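Local coordinates for FAA hydrolase family protein (Pseudomonas aeruginosa, PDB 6J5Y) that probably hydrolyses fumarylpyruvate, cleaving a carbon-carbon bond at a manganese-bearing active site that also holds pyruvate, at residues E99-H104 and T183-S188; A140-L145 and G196-T201; S149-P154 and D221-L226. One frame throughout, in Å; residues are numbered along the deposited sequence.

Contact 1: E99-H104 and T183-S188; sequences EQAEEH and TVSYLS
Ser185 OG is gripped by two carbonyl oxygens: it bonds to that of Ile96, is weakly bonded to that of Ala181, one turn back in its own helix, and still lies 3.7 Å from Ala101 CB. With chi1 at -75° the hydroxyl lies beside its own backbone N, which suits the bond back to Ala181, while the methyl of Ala101 packs against the same oxygen. The apolar half belongs to Val184. Its CG1, anti to the backbone N (chi1 166°), reaches across to Ala101, 4.1 Å from CB and 3.7 Å from the backbone oxygen O of that residue. This oxygen has its own polar partner, accepting the bond from His104 N, so the valine methyl covers a carbonyl already in use. The CB of His104 borders the same methyl more loosely; in its ring, ND1 is hydrogen-bonded to Lys91 O, and NE2 accepts a weak bond from Gln100 NE2. One turn beyond Ser185, Ser188 OG bonds to Ser185 O at 2.6 Å and is also hydrogen-bonded to Ile96 N. Contact 1 thus sets helix 98-101 and its 3-10 extension against helix 180-190, whose Leu187 and Thr183 turn instead to strand 26-30.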
ATOM      1  N   GLU A  99     -11.615 -13.439  14.351  1.00 26.65           N
ATOM      2  CA  GLU A  99     -10.757 -14.486  14.979  1.00 26.89           C
ATOM      3  C   GLU A  99      -9.973 -15.300  13.937  1.00 27.58           C
ATOM      4  O   GLU A  99      -8.934 -15.846  14.302  1.00 28.00           O
ATOM      5  CB  GLU A  99     -11.618 -15.396  15.850  1.00 28.05           C
ATOM      6  CG  GLU A  99     -12.221 -14.676  17.052  1.00 26.87           C
ATOM      7  CD  GLU A  99     -13.533 -13.983  16.777  1.00 26.37           C
ATOM      8  OE1 GLU A  99     -14.046 -14.191  15.680  1.00 26.37           O
ATOM      9  OE2 GLU A  99     -14.047 -13.242  17.671  1.00 26.22           O
ATOM     10  N   GLN A 100     -10.428 -15.425  12.694  1.00 26.07           N
ATOM     11  CA  GLN A 100      -9.685 -16.222  11.671  1.00 26.52           C
ATOM     12  C   GLN A 100      -9.150 -15.314  10.547  1.00 26.02           C
ATOM     13  O   GLN A 100      -8.567 -15.862   9.593  1.00 29.34           O
ATOM     14  CB  GLN A 100     -10.569 -17.330  11.087  1.00 27.59           C
ATOM     15  CG  GLN A 100     -11.823 -16.822  10.386  1.00 27.12           C
ATOM     16  CD  GLN A 100     -12.409 -17.825   9.424  1.00 29.03           C
ATOM     17  OE1 GLN A 100     -13.329 -18.594   9.755  1.00 27.34           O
ATOM     18  NE2 GLN A 100     -11.890 -17.816   8.206  1.00 25.28           N
ATOM     19  N   ALA A 101      -9.336 -13.994  10.634  1.00 25.64           N
ATOM     20  CA  ALA A 101      -9.099 -13.041   9.519  1.00 26.02           C
ATOM     21  C   ALA A 101      -7.628 -13.074   9.084  1.00 25.36           C
ATOM     22  O   ALA A 101      -7.350 -13.194   7.892  1.00 21.71           O
ATOM     23  CB  ALA A 101      -9.512 -11.663   9.943  1.00 25.98           C
ATOM     24  N   GLU A 102      -6.701 -12.983  10.029  1.00 28.48           N
ATOM     25  CA  GLU A 102      -5.245 -12.988   9.730  1.00 28.62           C
ATOM     26  C   GLU A 102      -4.827 -14.315   9.112  1.00 28.18           C
ATOM     27  O   GLU A 102      -3.818 -14.322   8.398  1.00 27.62           O
ATOM     28  CB  GLU A 102      -4.428 -12.761  10.986  1.00 30.03           C
ATOM     29  CG  GLU A 102      -4.237 -11.297  11.273  1.00 32.28           C
ATOM     30  CD  GLU A 102      -3.821 -11.042  12.701  1.00 35.91           C
ATOM     31  OE1 GLU A 102      -2.939 -10.212  12.896  1.00 36.45           O
ATOM     32  OE2 GLU A 102      -4.394 -11.692  13.607  1.00 37.77           O
ATOM     33  N   GLU A 103      -5.581 -15.391   9.350  1.00 30.13           N
ATOM     34  CA  GLU A 103      -5.295 -16.710   8.742  1.00 30.89           C
ATOM     35  C   GLU A 103      -5.461 -16.616   7.216  1.00 30.74           C
ATOM     36  O   GLU A 103      -4.867 -17.472   6.498  1.00 29.63           O
ATOM     37  CB  GLU A 103      -6.189 -17.804   9.318  1.00 38.47           C
ATOM     38  CG  GLU A 103      -5.746 -19.200   8.921  1.00 45.77           C
ATOM     39  CD  GLU A 103      -6.670 -19.935   7.965  1.00 53.91           C
ATOM     40  OE1 GLU A 103      -7.769 -20.346   8.403  1.00 57.94           O
ATOM     41  OE2 GLU A 103      -6.282 -20.124   6.791  1.00 60.99           O
ATOM     42  N   HIS A 104      -6.183 -15.610   6.707  1.00 25.22           N
ATOM     43  CA  HIS A 104      -6.378 -15.427   5.237  1.00 25.27           C
ATOM     44  C   HIS A 104      -5.168 -14.717   4.618  1.00 23.71           C
ATOM     45  O   HIS A 104      -5.089 -14.667   3.378  1.00 23.59           O
ATOM     46  CB  HIS A 104      -7.697 -14.688   4.951  1.00 24.63           C
ATOM     47  CG  HIS A 104      -8.863 -15.554   5.289  1.00 28.16           C
ATOM     48  ND1 HIS A 104      -9.716 -16.078   4.326  1.00 27.24           N
ATOM     49  CD2 HIS A 104      -9.256 -16.070   6.480  1.00 27.10           C
ATOM     50  CE1 HIS A 104     -10.621 -16.846   4.922  1.00 29.26           C
ATOM     51  NE2 HIS A 104     -10.352 -16.866   6.248  1.00 27.63           N
ATOM     52  N   THR A 183      -9.271  -5.056   9.097  1.00 23.93           N
ATOM     53  CA  THR A 183      -9.351  -4.555   7.692  1.00 25.79           C
ATOM     54  C   THR A 183      -9.786  -5.720   6.797  1.00 24.33           C
ATOM     55  O   THR A 183     -10.604  -5.516   5.894  1.00 22.94           O
ATOM     56  CB  THR A 183      -8.055  -3.867   7.220  1.00 27.88           C
ATOM     57  OG1 THR A 183      -6.986  -4.805   7.149  1.00 37.28           O
ATOM     58  CG2 THR A 183      -7.627  -2.719   8.101  1.00 25.95           C
ATOM     59  N   VAL A 184      -9.243  -6.918   7.012  1.00 23.24           N
ATOM     60  CA  VAL A 184      -9.626  -8.117   6.211  1.00 23.56           C
ATOM     61  C   VAL A 184     -11.101  -8.459   6.465  1.00 23.24           C
ATOM     62  O   VAL A 184     -11.819  -8.640   5.491  1.00 22.55           O
ATOM     63  CB  VAL A 184      -8.685  -9.291   6.519  1.00 24.50           C
ATOM     64  CG1 VAL A 184      -9.211 -10.623   6.021  1.00 24.71           C
ATOM     65  CG2 VAL A 184      -7.288  -8.999   5.994  1.00 24.92           C
ATOM     66  N   SER A 185     -11.538  -8.552   7.726  1.00 25.53           N
ATOM     67  CA  SER A 185     -12.959  -8.780   8.087  1.00 24.19           C
ATOM     68  C   SER A 185     -13.820  -7.726   7.408  1.00 23.28           C
ATOM     69  O   SER A 185     -14.777  -8.109   6.732  1.00 21.18           O
ATOM     70  CB  SER A 185     -13.217  -8.769   9.581  1.00 24.27           C
ATOM     71  OG  SER A 185     -12.753  -9.970  10.144  1.00 27.23           O
ATOM     72  N   TYR A 186     -13.498  -6.447   7.567  1.00 23.20           N
ATOM     73  CA  TYR A 186     -14.441  -5.379   7.122  1.00 23.96           C
ATOM     74  C   TYR A 186     -14.464  -5.308   5.589  1.00 22.48           C
ATOM     75  O   TYR A 186     -15.544  -5.222   5.010  1.00 23.74           O
ATOM     76  CB  TYR A 186     -14.173  -4.062   7.847  1.00 24.52           C
ATOM     77  CG  TYR A 186     -14.283  -4.154   9.348  1.00 26.69           C
ATOM     78  CD1 TYR A 186     -14.971  -5.191   9.964  1.00 29.61           C
ATOM     79  CD2 TYR A 186     -13.703  -3.204  10.164  1.00 29.92           C
ATOM     80  CE1 TYR A 186     -15.077  -5.275  11.341  1.00 32.89           C
ATOM     81  CE2 TYR A 186     -13.814  -3.260  11.545  1.00 31.52           C
ATOM     82  CZ  TYR A 186     -14.483  -4.314  12.138  1.00 33.85           C
ATOM     83  OH  TYR A 186     -14.564  -4.408  13.499  1.00 37.65           O
ATOM     84  N   LEU A 187     -13.315  -5.377   4.931  1.00 23.52           N
ATOM     85  CA  LEU A 187     -13.233  -5.452   3.446  1.00 23.83           C
ATOM     86  C   LEU A 187     -14.131  -6.588   2.949  1.00 22.76           C
ATOM     87  O   LEU A 187     -14.875  -6.396   1.947  1.00 22.61           O
ATOM     88  CB  LEU A 187     -11.762  -5.682   3.089  1.00 25.66           C
ATOM     89  CG  LEU A 187     -11.199  -5.134   1.787  1.00 27.05           C
ATOM     90  CD1 LEU A 187     -11.639  -3.702   1.463  1.00 25.87           C
ATOM     91  CD2 LEU A 187      -9.681  -5.232   1.861  1.00 25.15           C
ATOM     92  N   SER A 188     -14.096  -7.732   3.636  1.00 23.25           N
ATOM     93  CA  SER A 188     -14.815  -8.972   3.238  1.00 22.64           C
ATOM     94  C   SER A 188     -16.338  -8.820   3.395  1.00 21.79           C
ATOM     95  O   SER A 188     -17.015  -9.736   2.950  1.00 21.52           O
ATOM     96  CB  SER A 188     -14.303 -10.191   3.995  1.00 24.04           C
ATOM     97  OG  SER A 188     -14.801 -10.246   5.326  1.00 23.34           O
TER

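Contact 2: A140-L145 and G196-T201; sequences APIGPL and GDLVFT
With chi1 near -170°, the side chain of Ile142 is extended throughout, its CG1 anti to the backbone N, and CD1 is carried straight out toward Leu198. Leu198 has CG anti to its carbonyl carbon (chi1 -53°) with CD1 extended beyond it, and the two side chains meet tip to tip, Ile142 CD1 lying 4.2 Å from Leu198 CD1. Two residues further on, the ring of Phe200 projects the same way and reaches Ala140: Ala140 CB lies 3.8 Å from Phe200 CZ, oblique to the ring. The carbonyl oxygen O of Pro141 sits at the edge of that ring, near its plane, 4.4 Å from Phe200 CZ. Strands 140-142 and 198-200 run at a steep angle, 103°, with 10.9 Å between their axes, too far apart to pair as neighbouring strands; the gap is spanned mainly by side chains. They belong to the curled mixed sheet of the FAH fold, where strand 79-89 pairs with 198-200 and strand 105-116 pairs with 140-147; the alternate residues Leu198 and Phe200 both point toward strand 140-142. Leu12 of strand 11-13 packs on both Ile142 and Leu198. Phe200 also touches Glu84, a manganese ligand, and the side chain of Phe200 is about 6 Å from the manganese ion.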
ATOM      1  N   ALA A 140       1.857   2.168  -7.133  1.00 16.67           N
ATOM      2  CA  ALA A 140       2.019   1.239  -5.987  1.00 17.26           C
ATOM      3  C   ALA A 140       3.312   0.450  -6.068  1.00 18.27           C
ATOM      4  O   ALA A 140       3.277  -0.761  -6.263  1.00 17.82           O
ATOM      5  CB  ALA A 140       0.836   0.307  -5.861  1.00 16.72           C
ATOM      6  N   PRO A 141       4.474   1.092  -5.810  1.00 19.60           N
ATOM      7  CA  PRO A 141       5.708   0.348  -5.571  1.00 20.15           C
ATOM      8  C   PRO A 141       5.588  -0.567  -4.343  1.00 19.72           C
ATOM      9  O   PRO A 141       4.979  -0.196  -3.350  1.00 18.98           O
ATOM     10  CB  PRO A 141       6.741   1.470  -5.364  1.00 19.83           C
ATOM     11  CG  PRO A 141       6.140   2.659  -6.108  1.00 18.85           C
ATOM     12  CD  PRO A 141       4.676   2.552  -5.735  1.00 18.58           C
ATOM     13  N   ILE A 142       6.210  -1.734  -4.407  1.00 19.08           N
ATOM     14  CA  ILE A 142       6.142  -2.732  -3.307  1.00 19.71           C
ATOM     15  C   ILE A 142       7.419  -3.578  -3.295  1.00 20.68           C
ATOM     16  O   ILE A 142       7.949  -3.854  -4.381  1.00 20.47           O
ATOM     17  CB  ILE A 142       4.877  -3.592  -3.480  1.00 21.26           C
ATOM     18  CG1 ILE A 142       4.622  -4.467  -2.261  1.00 22.62           C
ATOM     19  CG2 ILE A 142       4.955  -4.422  -4.759  1.00 22.32           C
ATOM     20  CD1 ILE A 142       3.298  -5.194  -2.323  1.00 24.90           C
ATOM     21  N   GLY A 143       7.868  -3.970  -2.097  1.00 18.40           N
ATOM     22  CA  GLY A 143       9.045  -4.826  -1.909  1.00 20.98           C
ATOM     23  C   GLY A 143       8.694  -6.298  -2.080  1.00 20.62           C
ATOM     24  O   GLY A 143       7.534  -6.643  -2.320  1.00 21.18           O
ATOM     25  N   PRO A 144       9.684  -7.199  -1.899  1.00 22.80           N
ATOM     26  CA  PRO A 144       9.433  -8.634  -1.813  1.00 23.22           C
ATOM     27  C   PRO A 144       8.381  -9.015  -0.761  1.00 22.96           C
ATOM     28  O   PRO A 144       8.215  -8.338   0.243  1.00 25.46           O
ATOM     29  CB  PRO A 144      10.799  -9.252  -1.478  1.00 24.20           C
ATOM     30  CG  PRO A 144      11.697  -8.097  -1.121  1.00 24.15           C
ATOM     31  CD  PRO A 144      11.115  -6.879  -1.794  1.00 24.27           C
ATOM     32  N   LEU A 145       7.648 -10.078  -1.050  1.00 23.05           N
ATOM     33  CA  LEU A 145       6.568 -10.571  -0.172  1.00 23.24           C
ATOM     34  C   LEU A 145       7.168 -11.527   0.862  1.00 22.54           C
ATOM     35  O   LEU A 145       7.773 -12.518   0.457  1.00 21.51           O
ATOM     36  CB  LEU A 145       5.501 -11.248  -1.028  1.00 21.30           C
ATOM     37  CG  LEU A 145       4.215 -11.610  -0.292  1.00 23.39           C
ATOM     38  CD1 LEU A 145       3.599 -10.400   0.388  1.00 22.77           C
ATOM     39  CD2 LEU A 145       3.232 -12.245  -1.255  1.00 25.42           C
ATOM     40  N   GLY A 196      -4.475 -13.631  -4.096  1.00 19.92           N
ATOM     41  CA  GLY A 196      -3.840 -12.646  -4.985  1.00 20.50           C
ATOM     42  C   GLY A 196      -4.158 -11.223  -4.585  1.00 21.00           C
ATOM     43  O   GLY A 196      -3.422 -10.320  -5.014  1.00 21.84           O
ATOM     44  N   ASP A 197      -5.251 -11.012  -3.847  1.00 22.78           N
ATOM     45  CA  ASP A 197      -5.679  -9.653  -3.439  1.00 21.72           C
ATOM     46  C   ASP A 197      -4.601  -9.074  -2.522  1.00 23.15           C
ATOM     47  O   ASP A 197      -3.988  -9.859  -1.727  1.00 22.67           O
ATOM     48  CB  ASP A 197      -7.045  -9.663  -2.755  1.00 22.03           C
ATOM     49  CG  ASP A 197      -8.250  -9.856  -3.656  1.00 24.29           C
ATOM     50  OD1 ASP A 197      -8.088  -9.904  -4.911  1.00 24.79           O
ATOM     51  OD2 ASP A 197      -9.355 -10.018  -3.088  1.00 25.84           O
ATOM     52  N   LEU A 198      -4.329  -7.768  -2.644  1.00 20.13           N
ATOM     53  CA  LEU A 198      -3.401  -7.065  -1.719  1.00 19.23           C
ATOM     54  C   LEU A 198      -4.221  -6.046  -0.952  1.00 19.15           C
ATOM     55  O   LEU A 198      -5.225  -5.526  -1.530  1.00 18.78           O
ATOM     56  CB  LEU A 198      -2.276  -6.349  -2.469  1.00 19.80           C
ATOM     57  CG  LEU A 198      -1.471  -7.185  -3.458  1.00 20.44           C
ATOM     58  CD1 LEU A 198      -0.342  -6.346  -4.050  1.00 19.86           C
ATOM     59  CD2 LEU A 198      -0.894  -8.418  -2.759  1.00 21.02           C
ATOM     60  N   VAL A 199      -3.847  -5.824   0.304  1.00 20.12           N
ATOM     61  CA  VAL A 199      -4.426  -4.717   1.113  1.00 20.27           C
ATOM     62  C   VAL A 199      -3.273  -3.831   1.577  1.00 21.42           C
ATOM     63  O   VAL A 199      -2.456  -4.299   2.360  1.00 21.37           O
ATOM     64  CB  VAL A 199      -5.250  -5.222   2.305  1.00 19.84           C
ATOM     65  CG1 VAL A 199      -5.946  -4.064   3.035  1.00 18.88           C
ATOM     66  CG2 VAL A 199      -6.222  -6.300   1.886  1.00 20.26           C
ATOM     67  N   PHE A 200      -3.238  -2.598   1.071  1.00 20.68           N
ATOM     68  CA  PHE A 200      -2.445  -1.466   1.590  1.00 19.87           C
ATOM     69  C   PHE A 200      -3.211  -0.936   2.815  1.00 19.94           C
ATOM     70  O   PHE A 200      -4.340  -0.486   2.657  1.00 17.23           O
ATOM     71  CB  PHE A 200      -2.254  -0.425   0.481  1.00 20.74           C
ATOM     72  CG  PHE A 200      -1.185  -0.737  -0.538  1.00 22.51           C
ATOM     73  CD1 PHE A 200      -1.270  -1.872  -1.334  1.00 22.66           C
ATOM     74  CD2 PHE A 200      -0.109   0.123  -0.729  1.00 24.13           C
ATOM     75  CE1 PHE A 200      -0.285  -2.155  -2.273  1.00 23.18           C
ATOM     76  CE2 PHE A 200       0.863  -0.155  -1.681  1.00 23.34           C
ATOM     77  CZ  PHE A 200       0.772  -1.286  -2.455  1.00 22.45           C
ATOM     78  N   THR A 201      -2.644  -1.058   4.006  1.00 18.10           N
ATOM     79  CA  THR A 201      -3.369  -0.861   5.281  1.00 18.13           C
ATOM     80  C   THR A 201      -3.399   0.609   5.711  1.00 20.39           C
ATOM     81  O   THR A 201      -3.976   0.875   6.793  1.00 21.67           O
ATOM     82  CB  THR A 201      -2.740  -1.735   6.359  1.00 19.20           C
ATOM     83  OG1 THR A 201      -1.349  -1.426   6.459  1.00 19.84           O
ATOM     84  CG2 THR A 201      -2.939  -3.203   6.039  1.00 19.58           C
TER

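Contact 3: S149-P154 and D221-L226; sequences SQVGHP and DGLGEL
Apolar packing comes first: Val151 CG2 lies 4.4 Å from Leu223 CD2, a loose touch between a helix end and a turn. The side chain of Leu223 does not set out toward Val151, but its end comes nearer, and the CD2 branch makes the touch. Tyr146 of strand 140-147 touches both residues, and Tyr108 and Val110 of strand 105-116 back the leucine as well. The second kind of contact sets carbon against a carbonyl: Val151 CG1 rests 4.0 Å from Gly222 O, where Gly222 is exposed and Val151 partly so. Leu223 and Gly224 face Ile220 together, a classic beta bulge where strands 215-220 and 225-231 of the five-stranded mixed sheet are joined. Gly222 and Gly224 both take positive phi; on the other segment Gly152, the first residue beyond helix 148-151, leaves helical angles with positive phi as well. Polar bonds are made beside the contact: Asp221 OD2 accepts a hydrogen bond from the backbone N of Ala158, and ND1 of His153 is hydrogen-bonded to the hydroxyl of Tyr108.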
ATOM      1  N   SER A 149       4.444 -17.775   7.023  1.00 32.15           N
ATOM      2  CA  SER A 149       5.165 -19.020   7.414  1.00 35.67           C
ATOM      3  C   SER A 149       6.548 -18.643   7.952  1.00 37.28           C
ATOM      4  O   SER A 149       7.013 -19.330   8.871  1.00 47.90           O
ATOM      5  CB  SER A 149       5.247 -20.015   6.278  1.00 33.96           C
ATOM      6  OG  SER A 149       6.236 -19.616   5.334  1.00 37.46           O
ATOM      7  N   GLN A 150       7.172 -17.576   7.435  1.00 41.20           N
ATOM      8  CA  GLN A 150       8.455 -17.035   7.965  1.00 39.78           C
ATOM      9  C   GLN A 150       8.168 -16.072   9.126  1.00 40.88           C
ATOM     10  O   GLN A 150       8.658 -16.349  10.233  1.00 40.37           O
ATOM     11  CB  GLN A 150       9.294 -16.330   6.900  1.00 41.43           C
ATOM     12  CG  GLN A 150       9.910 -17.268   5.861  1.00 45.78           C
ATOM     13  CD  GLN A 150      10.514 -16.530   4.680  1.00 48.99           C
ATOM     14  OE1 GLN A 150      10.580 -17.045   3.562  1.00 46.63           O
ATOM     15  NE2 GLN A 150      10.928 -15.292   4.905  1.00 39.97           N
ATOM     16  N   VAL A 151       7.380 -15.018   8.900  1.00 35.58           N
ATOM     17  CA  VAL A 151       7.348 -13.789   9.756  1.00 33.14           C
ATOM     18  C   VAL A 151       6.113 -13.769  10.665  1.00 33.97           C
ATOM     19  O   VAL A 151       5.963 -12.778  11.441  1.00 30.07           O
ATOM     20  CB  VAL A 151       7.407 -12.511   8.894  1.00 34.69           C
ATOM     21  CG1 VAL A 151       8.679 -12.433   8.052  1.00 31.87           C
ATOM     22  CG2 VAL A 151       6.168 -12.375   8.012  1.00 34.58           C
ATOM     23  N   GLY A 152       5.257 -14.792  10.588  1.00 33.38           N
ATOM     24  CA  GLY A 152       3.990 -14.872  11.340  1.00 33.38           C
ATOM     25  C   GLY A 152       3.021 -13.765  10.951  1.00 35.03           C
ATOM     26  O   GLY A 152       3.018 -13.352   9.778  1.00 31.82           O
ATOM     27  N   HIS A 153       2.213 -13.294  11.901  1.00 33.12           N
ATOM     28  CA  HIS A 153       1.265 -12.171  11.694  1.00 32.14           C
ATOM     29  C   HIS A 153       1.610 -11.099  12.710  1.00 33.81           C
ATOM     30  O   HIS A 153       1.044 -11.062  13.795  1.00 34.25           O
ATOM     31  CB  HIS A 153      -0.187 -12.649  11.771  1.00 31.34           C
ATOM     32  CG  HIS A 153      -0.485 -13.783  10.847  1.00 30.88           C
ATOM     33  ND1 HIS A 153      -0.716 -13.588   9.485  1.00 29.30           N
ATOM     34  CD2 HIS A 153      -0.585 -15.116  11.068  1.00 28.55           C
ATOM     35  CE1 HIS A 153      -0.946 -14.760   8.913  1.00 30.29           C
ATOM     36  NE2 HIS A 153      -0.899 -15.708   9.865  1.00 30.49           N
ATOM     37  N   PRO A 154       2.541 -10.189  12.371  1.00 35.29           N
ATOM     38  CA  PRO A 154       3.028  -9.200  13.327  1.00 41.12           C
ATOM     39  C   PRO A 154       1.930  -8.174  13.641  1.00 40.97           C
ATOM     40  O   PRO A 154       1.235  -7.745  12.732  1.00 43.61           O
ATOM     41  CB  PRO A 154       4.216  -8.554  12.601  1.00 38.81           C
ATOM     42  CG  PRO A 154       3.856  -8.695  11.149  1.00 38.74           C
ATOM     43  CD  PRO A 154       3.130 -10.017  11.037  1.00 36.29           C
ATOM     44  N   ASP A 221       9.969  -3.392  10.128  1.00 23.42           N
ATOM     45  CA  ASP A 221      10.663  -4.450  10.913  1.00 24.91           C
ATOM     46  C   ASP A 221      10.299  -5.838  10.379  1.00 25.37           C
ATOM     47  O   ASP A 221       9.086  -6.166  10.279  1.00 21.86           O
ATOM     48  CB  ASP A 221      10.322  -4.399  12.400  1.00 26.18           C
ATOM     49  CG  ASP A 221      10.848  -3.165  13.106  1.00 25.72           C
ATOM     50  OD1 ASP A 221      11.786  -2.554  12.598  1.00 28.27           O
ATOM     51  OD2 ASP A 221      10.314  -2.838  14.168  1.00 31.31           O
ATOM     52  N   GLY A 222      11.315  -6.661  10.119  1.00 25.47           N
ATOM     53  CA  GLY A 222      11.131  -8.035   9.613  1.00 24.37           C
ATOM     54  C   GLY A 222      10.848  -8.068   8.123  1.00 23.89           C
ATOM     55  O   GLY A 222      10.958  -9.137   7.572  1.00 26.98           O
ATOM     56  N   LEU A 223      10.551  -6.934   7.468  1.00 27.29           N
ATOM     57  CA  LEU A 223      10.046  -6.896   6.065  1.00 25.93           C
ATOM     58  C   LEU A 223      11.031  -6.175   5.138  1.00 26.13           C
ATOM     59  O   LEU A 223      10.674  -5.897   3.994  1.00 26.11           O
ATOM     60  CB  LEU A 223       8.666  -6.229   6.040  1.00 26.16           C
ATOM     61  CG  LEU A 223       7.592  -6.917   6.880  1.00 27.40           C
ATOM     62  CD1 LEU A 223       6.238  -6.298   6.611  1.00 30.15           C
ATOM     63  CD2 LEU A 223       7.535  -8.411   6.594  1.00 30.16           C
ATOM     64  N   GLY A 224      12.245  -5.914   5.602  1.00 27.09           N
ATOM     65  CA  GLY A 224      13.277  -5.226   4.816  1.00 27.45           C
ATOM     66  C   GLY A 224      12.818  -3.845   4.369  1.00 26.73           C
ATOM     67  O   GLY A 224      12.031  -3.207   5.075  1.00 25.95           O
ATOM     68  N   GLU A 225      13.276  -3.435   3.195  1.00 26.70           N
ATOM     69  CA  GLU A 225      13.318  -2.020   2.763  1.00 30.84           C
ATOM     70  C   GLU A 225      12.748  -1.893   1.348  1.00 27.05           C
ATOM     71  O   GLU A 225      12.709  -2.893   0.606  1.00 24.83           O
ATOM     72  CB  GLU A 225      14.768  -1.549   2.819  1.00 36.27           C
ATOM     73  CG  GLU A 225      15.643  -2.258   1.794  1.00 45.95           C
ATOM     74  CD  GLU A 225      16.183  -3.620   2.213  1.00 50.93           C
ATOM     75  OE1 GLU A 225      17.245  -3.620   2.879  1.00 60.82           O
ATOM     76  OE2 GLU A 225      15.542  -4.674   1.901  1.00 42.13           O
ATOM     77  N   LEU A 226      12.383  -0.673   0.978  1.00 23.48           N
ATOM     78  CA  LEU A 226      11.839  -0.329  -0.359  1.00 23.29           C
ATOM     79  C   LEU A 226      12.506   0.963  -0.817  1.00 21.17           C
ATOM     80  O   LEU A 226      12.211   1.995  -0.208  1.00 24.47           O
ATOM     81  CB  LEU A 226      10.316  -0.168  -0.240  1.00 22.42           C
ATOM     82  CG  LEU A 226       9.589   0.263  -1.508  1.00 22.07           C
ATOM     83  CD1 LEU A 226       9.815  -0.742  -2.612  1.00 22.99           C
ATOM     84  CD2 LEU A 226       8.106   0.433  -1.236  1.00 22.09           C
TER

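How the contacts relate
Contact 2 lies deepest, its centre about 6 Å from the centre of the chain, whereas the centres of contacts 1 and 3 lie about 17 and 15 Å out; contact 1 is nevertheless buried, and contact 3 alone is partly open. Hydrocarbon meets hydrocarbon and ring in contact 2, while the helices of contact 1 combine a methyl seam with a hydroxyl bonded outside it, and contact 3 relies on one valine. Neighbouring elements tie them together: helix 180-190 runs on to strand 198-200, with Leu187 CD2 3.6 Å from Val199 CG2, and strand 140-147 leads into helix 148-151. Leu226 of contact 3 packs on the backbone of Pro141 to Gly143, and His153 meets Glu102 of contact 1.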